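Local coordinates for protein nicotinamide-nucleotide adenylyltransferase NadR family / Ribosylnicotinamide kinase (Lactococcus lactis subsp. cremoris, PDB 6GYE) that binds nicotinamide riboside and probably phosphorylates it, and probably also adenylylates the resulting mononucleotide in NAD+ synthesis, at residues L11-F23 against S39-Y51. Numbering follows the deposited sequence.
Sequences LSGKNIGIYFGTF and SLNDGVLLVVSGY. With SO4 (sulfate ion), chain E.
Strands 15-21 and 43-50 are the two parallel strands of a beta-alpha-beta unit, joined through helix 28-40, at the middle of a five-stranded parallel sheet. Their backbones bond alternately from Gly-43 N on Asn-15 O (3.2 Å) through to Ser-49 N on Gly-21 O (3.1 Å). At the N-terminal end of the strands the Asp-42 carboxylate takes Asn-15 N on the anti side of OD2 (2.8 Å, 164° at the hydrogen), and Lys-14 N only weakly. Asn-41 lays its amide beside Gly-17, with ND2 held by Cys-37 O and Tyr-122 OH.

On one face Val-47 sits between two neighbours: CG2 meets Ile-18 CG2 (4.0 Å), while CB touches CD1 of Phe-20, whose ring lies alongside (3.8 Å). On the other, helix-covered face, Leu-46 CD2 presses on Tyr-19 CB (3.7 Å). With CG anti to the backbone N (chi1 -175°), the Tyr-19 ring leads off toward helix 28-40, where OH bonds Gln-33, and Phe-23 CZ meets its edge.

Past the strand end, a sulfate, probably from the crystallisation liquor, accepts bonds from Thr-22 OG1 to O3 (2.7 Å) and from Phe-23 N to O2 (3.3 Å); His-30 NE2 and Arg-150 NH1 also bond it. An anion held between the first strand and its following helix, beside the last histidine of an HxGH sequence, is consistent with the phosphate-binding end of a Rossmann-like nucleotidyltransferase fold.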
loop_
_atom_site.group_PDB
_atom_site.type_symbol
_atom_site.label_atom_id
_atom_site.label_comp_id
_atom_site.label_asym_id
_atom_site.label_seq_id
_atom_site.Cartn_x
_atom_site.Cartn_y
_atom_site.Cartn_z
ATOM N N LEU A 11 -4.362 -16.110 -24.680
ATOM C CA LEU A 11 -3.818 -17.362 -24.184
ATOM C C LEU A 11 -3.766 -18.397 -25.301
ATOM O O LEU A 11 -4.759 -18.614 -26.003
ATOM C CB LEU A 11 -4.689 -17.851 -23.035
ATOM C CG LEU A 11 -4.051 -18.449 -21.801
ATOM C CD1 LEU A 11 -2.873 -17.623 -21.303
ATOM C CD2 LEU A 11 -5.146 -18.542 -20.755
ATOM N N SER A 12 -2.605 -19.027 -25.478
ATOM C CA SER A 12 -2.451 -20.108 -26.442
ATOM C C SER A 12 -2.663 -21.462 -25.775
ATOM O O SER A 12 -2.649 -21.586 -24.549
ATOM C CB SER A 12 -1.065 -20.070 -27.076
ATOM O OG SER A 12 -0.084 -20.396 -26.107
ATOM N N GLY A 13 -2.846 -22.489 -26.599
ATOM C CA GLY A 13 -2.970 -23.849 -26.110
ATOM C C GLY A 13 -4.406 -24.348 -26.129
ATOM O O GLY A 13 -5.364 -23.592 -26.291
ATOM N N LYS A 14 -4.551 -25.665 -25.953
ATOM C CA LYS A 14 -5.859 -26.319 -25.929
ATOM C C LYS A 14 -6.412 -26.546 -24.521
ATOM O O LYS A 14 -7.613 -26.380 -24.305
ATOM C CB LYS A 14 -5.801 -27.660 -26.671
ATOM C CG LYS A 14 -5.693 -27.539 -28.184
ATOM C CD LYS A 14 -6.963 -26.970 -28.798
ATOM C CE LYS A 14 -6.954 -27.114 -30.313
ATOM N NZ LYS A 14 -5.835 -26.349 -30.930
ATOM N N ASN A 15 -5.583 -26.924 -23.550
ATOM C CA ASN A 15 -6.054 -27.178 -22.188
ATOM C C ASN A 15 -5.907 -25.904 -21.366
ATOM O O ASN A 15 -4.791 -25.491 -21.036
ATOM C CB ASN A 15 -5.287 -28.327 -21.547
ATOM C CG ASN A 15 -5.511 -29.627 -22.258
ATOM O OD1 ASN A 15 -6.648 -30.053 -22.441
ATOM N ND2 ASN A 15 -4.428 -30.280 -22.652
ATOM N N ILE A 16 -7.035 -25.276 -21.047
ATOM C CA ILE A 16 -7.058 -23.975 -20.386
ATOM C C ILE A 16 -7.722 -24.125 -19.024
ATOM O O ILE A 16 -8.817 -24.694 -18.922
ATOM C CB ILE A 16 -7.812 -22.929 -21.225
ATOM C CG1 ILE A 16 -7.242 -22.832 -22.657
ATOM C CG2 ILE A 16 -7.861 -21.609 -20.475
ATOM C CD1 ILE A 16 -5.761 -22.505 -22.752
ATOM N N GLY A 17 -7.078 -23.596 -17.986
ATOM C CA GLY A 17 -7.645 -23.554 -16.646
ATOM C C GLY A 17 -8.123 -22.152 -16.313
ATOM O O GLY A 17 -7.468 -21.166 -16.657
ATOM N N ILE A 18 -9.261 -22.070 -15.638
ATOM C CA ILE A 18 -9.860 -20.803 -15.237
ATOM C C ILE A 18 -9.830 -20.763 -13.719
ATOM O O ILE A 18 -10.430 -21.622 -13.052
ATOM C CB ILE A 18 -11.297 -20.632 -15.769
ATOM C CG1 ILE A 18 -11.367 -20.278 -17.262
ATOM C CG2 ILE A 18 -11.963 -19.462 -15.083
ATOM C CD1 ILE A 18 -10.486 -21.005 -18.205
ATOM N N TYR A 19 -9.138 -19.769 -13.168
ATOM C CA TYR A 19 -8.953 -19.651 -11.727
ATOM C C TYR A 19 -9.546 -18.327 -11.280
ATOM O O TYR A 19 -9.215 -17.281 -11.845
ATOM C CB TYR A 19 -7.470 -19.749 -11.343
ATOM C CG TYR A 19 -7.204 -19.765 -9.857
ATOM C CD1 TYR A 19 -7.100 -18.585 -9.131
ATOM C CD2 TYR A 19 -7.043 -20.961 -9.182
ATOM C CE1 TYR A 19 -6.865 -18.613 -7.769
ATOM C CE2 TYR A 19 -6.810 -20.993 -7.844
ATOM C CZ TYR A 19 -6.727 -19.825 -7.129
ATOM O OH TYR A 19 -6.483 -19.888 -5.762
ATOM N N PHE A 20 -10.439 -18.385 -10.293
ATOM C CA PHE A 20 -11.202 -17.242 -9.810
ATOM C C PHE A 20 -10.657 -16.720 -8.495
ATOM O O PHE A 20 -10.108 -17.475 -7.688
ATOM C CB PHE A 20 -12.663 -17.609 -9.561
ATOM C CG PHE A 20 -13.434 -17.950 -10.780
ATOM C CD1 PHE A 20 -14.075 -16.963 -11.496
ATOM C CD2 PHE A 20 -13.576 -19.264 -11.179
ATOM C CE1 PHE A 20 -14.834 -17.280 -12.607
ATOM C CE2 PHE A 20 -14.334 -19.591 -12.298
ATOM C CZ PHE A 20 -14.963 -18.601 -13.004
ATOM N N GLY A 21 -10.868 -15.430 -8.263
ATOM C CA GLY A 21 -10.634 -14.864 -6.944
ATOM C C GLY A 21 -11.054 -13.411 -6.924
ATOM O O GLY A 21 -11.249 -12.790 -7.972
ATOM N N THR A 22 -11.194 -12.881 -5.703
ATOM C CA THR A 22 -11.286 -11.430 -5.519
ATOM C C THR A 22 -9.903 -10.785 -5.335
ATOM O O THR A 22 -9.684 -9.649 -5.775
ATOM C CB THR A 22 -12.199 -11.078 -4.341
ATOM O OG1 THR A 22 -11.842 -11.864 -3.210
ATOM C CG2 THR A 22 -13.654 -11.360 -4.674
ATOM N N PHE A 23 -8.973 -11.476 -4.672
ATOM C CA PHE A 23 -7.564 -11.066 -4.567
ATOM C C PHE A 23 -7.386 -9.725 -3.852
ATOM O O PHE A 23 -6.785 -8.782 -4.379
ATOM C CB PHE A 23 -6.916 -11.011 -5.951
ATOM C CG PHE A 23 -7.002 -12.287 -6.709
ATOM C CD1 PHE A 23 -6.255 -13.380 -6.322
ATOM C CD2 PHE A 23 -7.834 -12.397 -7.817
ATOM C CE1 PHE A 23 -6.327 -14.571 -7.028
ATOM C CE2 PHE A 23 -7.892 -13.567 -8.539
ATOM C CZ PHE A 23 -7.137 -14.661 -8.144
ATOM N N SER A 39 0.817 -25.733 -14.139
ATOM C CA SER A 39 1.588 -26.916 -14.485
ATOM C C SER A 39 0.726 -28.034 -15.065
ATOM O O SER A 39 1.267 -28.952 -15.685
ATOM C CB SER A 39 2.333 -27.406 -13.253
ATOM O OG SER A 39 3.095 -26.338 -12.698
ATOM N N LEU A 40 -0.592 -27.978 -14.874
ATOM C CA LEU A 40 -1.504 -29.008 -15.357
ATOM C C LEU A 40 -2.221 -28.623 -16.639
ATOM O O LEU A 40 -2.898 -29.464 -17.224
ATOM C CB LEU A 40 -2.555 -29.337 -14.286
ATOM C CG LEU A 40 -1.959 -29.987 -13.051
ATOM C CD1 LEU A 40 -2.889 -29.853 -11.844
ATOM C CD2 LEU A 40 -1.706 -31.430 -13.387
ATOM N N ASN A 41 -2.078 -27.390 -17.093
ATOM C CA ASN A 41 -2.772 -26.921 -18.276
ATOM C C ASN A 41 -1.773 -26.258 -19.202
ATOM O O ASN A 41 -0.649 -25.927 -18.806
ATOM C CB ASN A 41 -3.892 -25.932 -17.922
ATOM C CG ASN A 41 -5.029 -26.590 -17.163
ATOM O OD1 ASN A 41 -5.908 -27.186 -17.768
ATOM N ND2 ASN A 41 -5.015 -26.485 -15.835
ATOM N N ASP A 42 -2.200 -26.077 -20.452
ATOM C CA ASP A 42 -1.383 -25.318 -21.390
ATOM C C ASP A 42 -1.351 -23.839 -21.029
ATOM O O ASP A 42 -0.329 -23.178 -21.236
ATOM C CB ASP A 42 -1.907 -25.524 -22.806
ATOM C CG ASP A 42 -1.837 -26.969 -23.236
ATOM O OD1 ASP A 42 -0.765 -27.588 -23.073
ATOM O OD2 ASP A 42 -2.863 -27.497 -23.702
ATOM N N GLY A 43 -2.448 -23.313 -20.485
ATOM C CA GLY A 43 -2.508 -21.934 -20.035
ATOM C C GLY A 43 -3.602 -21.741 -19.011
ATOM O O GLY A 43 -4.523 -22.557 -18.896
ATOM N N VAL A 44 -3.487 -20.654 -18.253
ATOM C CA VAL A 44 -4.413 -20.338 -17.174
ATOM C C VAL A 44 -4.933 -18.926 -17.376
ATOM O O VAL A 44 -4.148 -17.998 -17.615
ATOM C CB VAL A 44 -3.748 -20.463 -15.787
ATOM C CG1 VAL A 44 -4.680 -19.976 -14.689
ATOM C CG2 VAL A 44 -3.326 -21.892 -15.518
ATOM N N LEU A 45 -6.244 -18.761 -17.255
ATOM C CA LEU A 45 -6.881 -17.452 -17.203
ATOM C C LEU A 45 -7.272 -17.162 -15.755
ATOM O O LEU A 45 -8.083 -17.894 -15.173
ATOM C CB LEU A 45 -8.108 -17.414 -18.108
ATOM C CG LEU A 45 -8.821 -16.067 -18.242
ATOM C CD1 LEU A 45 -7.880 -15.023 -18.817
ATOM C CD2 LEU A 45 -10.051 -16.191 -19.113
ATOM N N LEU A 46 -6.674 -16.121 -15.161
ATOM C CA LEU A 46 -7.060 -15.674 -13.830
ATOM C C LEU A 46 -8.222 -14.707 -13.950
ATOM O O LEU A 46 -8.145 -13.743 -14.714
ATOM C CB LEU A 46 -5.913 -14.989 -13.096
ATOM C CG LEU A 46 -4.643 -15.790 -12.846
ATOM C CD1 LEU A 46 -3.662 -14.981 -11.975
ATOM C CD2 LEU A 46 -4.977 -17.151 -12.234
ATOM N N VAL A 47 -9.308 -14.974 -13.230
ATOM C CA VAL A 47 -10.464 -14.088 -13.280
ATOM C C VAL A 47 -10.565 -13.340 -11.958
ATOM O O VAL A 47 -10.766 -13.947 -10.904
ATOM C CB VAL A 47 -11.755 -14.839 -13.613
ATOM C CG1 VAL A 47 -12.930 -13.886 -13.561
ATOM C CG2 VAL A 47 -11.651 -15.428 -15.007
ATOM N N VAL A 48 -10.376 -12.024 -12.017
ATOM C CA VAL A 48 -10.576 -11.139 -10.876
ATOM C C VAL A 48 -12.010 -10.661 -10.940
ATOM O O VAL A 48 -12.380 -9.954 -11.887
ATOM C CB VAL A 48 -9.632 -9.927 -10.922
ATOM C CG1 VAL A 48 -9.603 -9.245 -9.567
ATOM C CG2 VAL A 48 -8.259 -10.309 -11.403
ATOM N N SER A 49 -12.817 -11.030 -9.952
ATOM C CA SER A 49 -14.200 -10.579 -9.933
ATOM C C SER A 49 -14.376 -9.477 -8.893
ATOM O O SER A 49 -13.600 -9.365 -7.938
ATOM C CB SER A 49 -15.152 -11.747 -9.665
ATOM O OG SER A 49 -14.832 -12.374 -8.444
ATOM N N GLY A 50 -15.383 -8.639 -9.116
ATOM C CA GLY A 50 -15.637 -7.530 -8.213
ATOM C C GLY A 50 -16.827 -6.711 -8.667
ATOM O O GLY A 50 -17.371 -6.903 -9.763
ATOM N N TYR A 51 -17.220 -5.782 -7.799
ATOM C CA TYR A 51 -18.309 -4.853 -8.076
ATOM C C TYR A 51 -18.118 -3.635 -7.185
ATOM O O TYR A 51 -17.400 -3.692 -6.184
ATOM C CB TYR A 51 -19.690 -5.499 -7.841
ATOM C CG TYR A 51 -19.846 -6.150 -6.477
ATOM C CD1 TYR A 51 -19.475 -7.482 -6.268
ATOM C CD2 TYR A 51 -20.356 -5.437 -5.398
ATOM C CE1 TYR A 51 -19.607 -8.081 -5.018
ATOM C CE2 TYR A 51 -20.497 -6.032 -4.147
ATOM C CZ TYR A 51 -20.117 -7.349 -3.963
ATOM O OH TYR A 51 -20.253 -7.929 -2.720
HETATM S S SO4 E . -10.383 -14.568 -2.408
HETATM O O1 SO4 E . -9.609 -15.795 -2.562
HETATM O O2 SO4 E . -9.512 -13.435 -2.075
HETATM O O3 SO4 E . -11.059 -14.371 -3.686
HETATM O O4 SO4 E . -11.363 -14.681 -1.329
#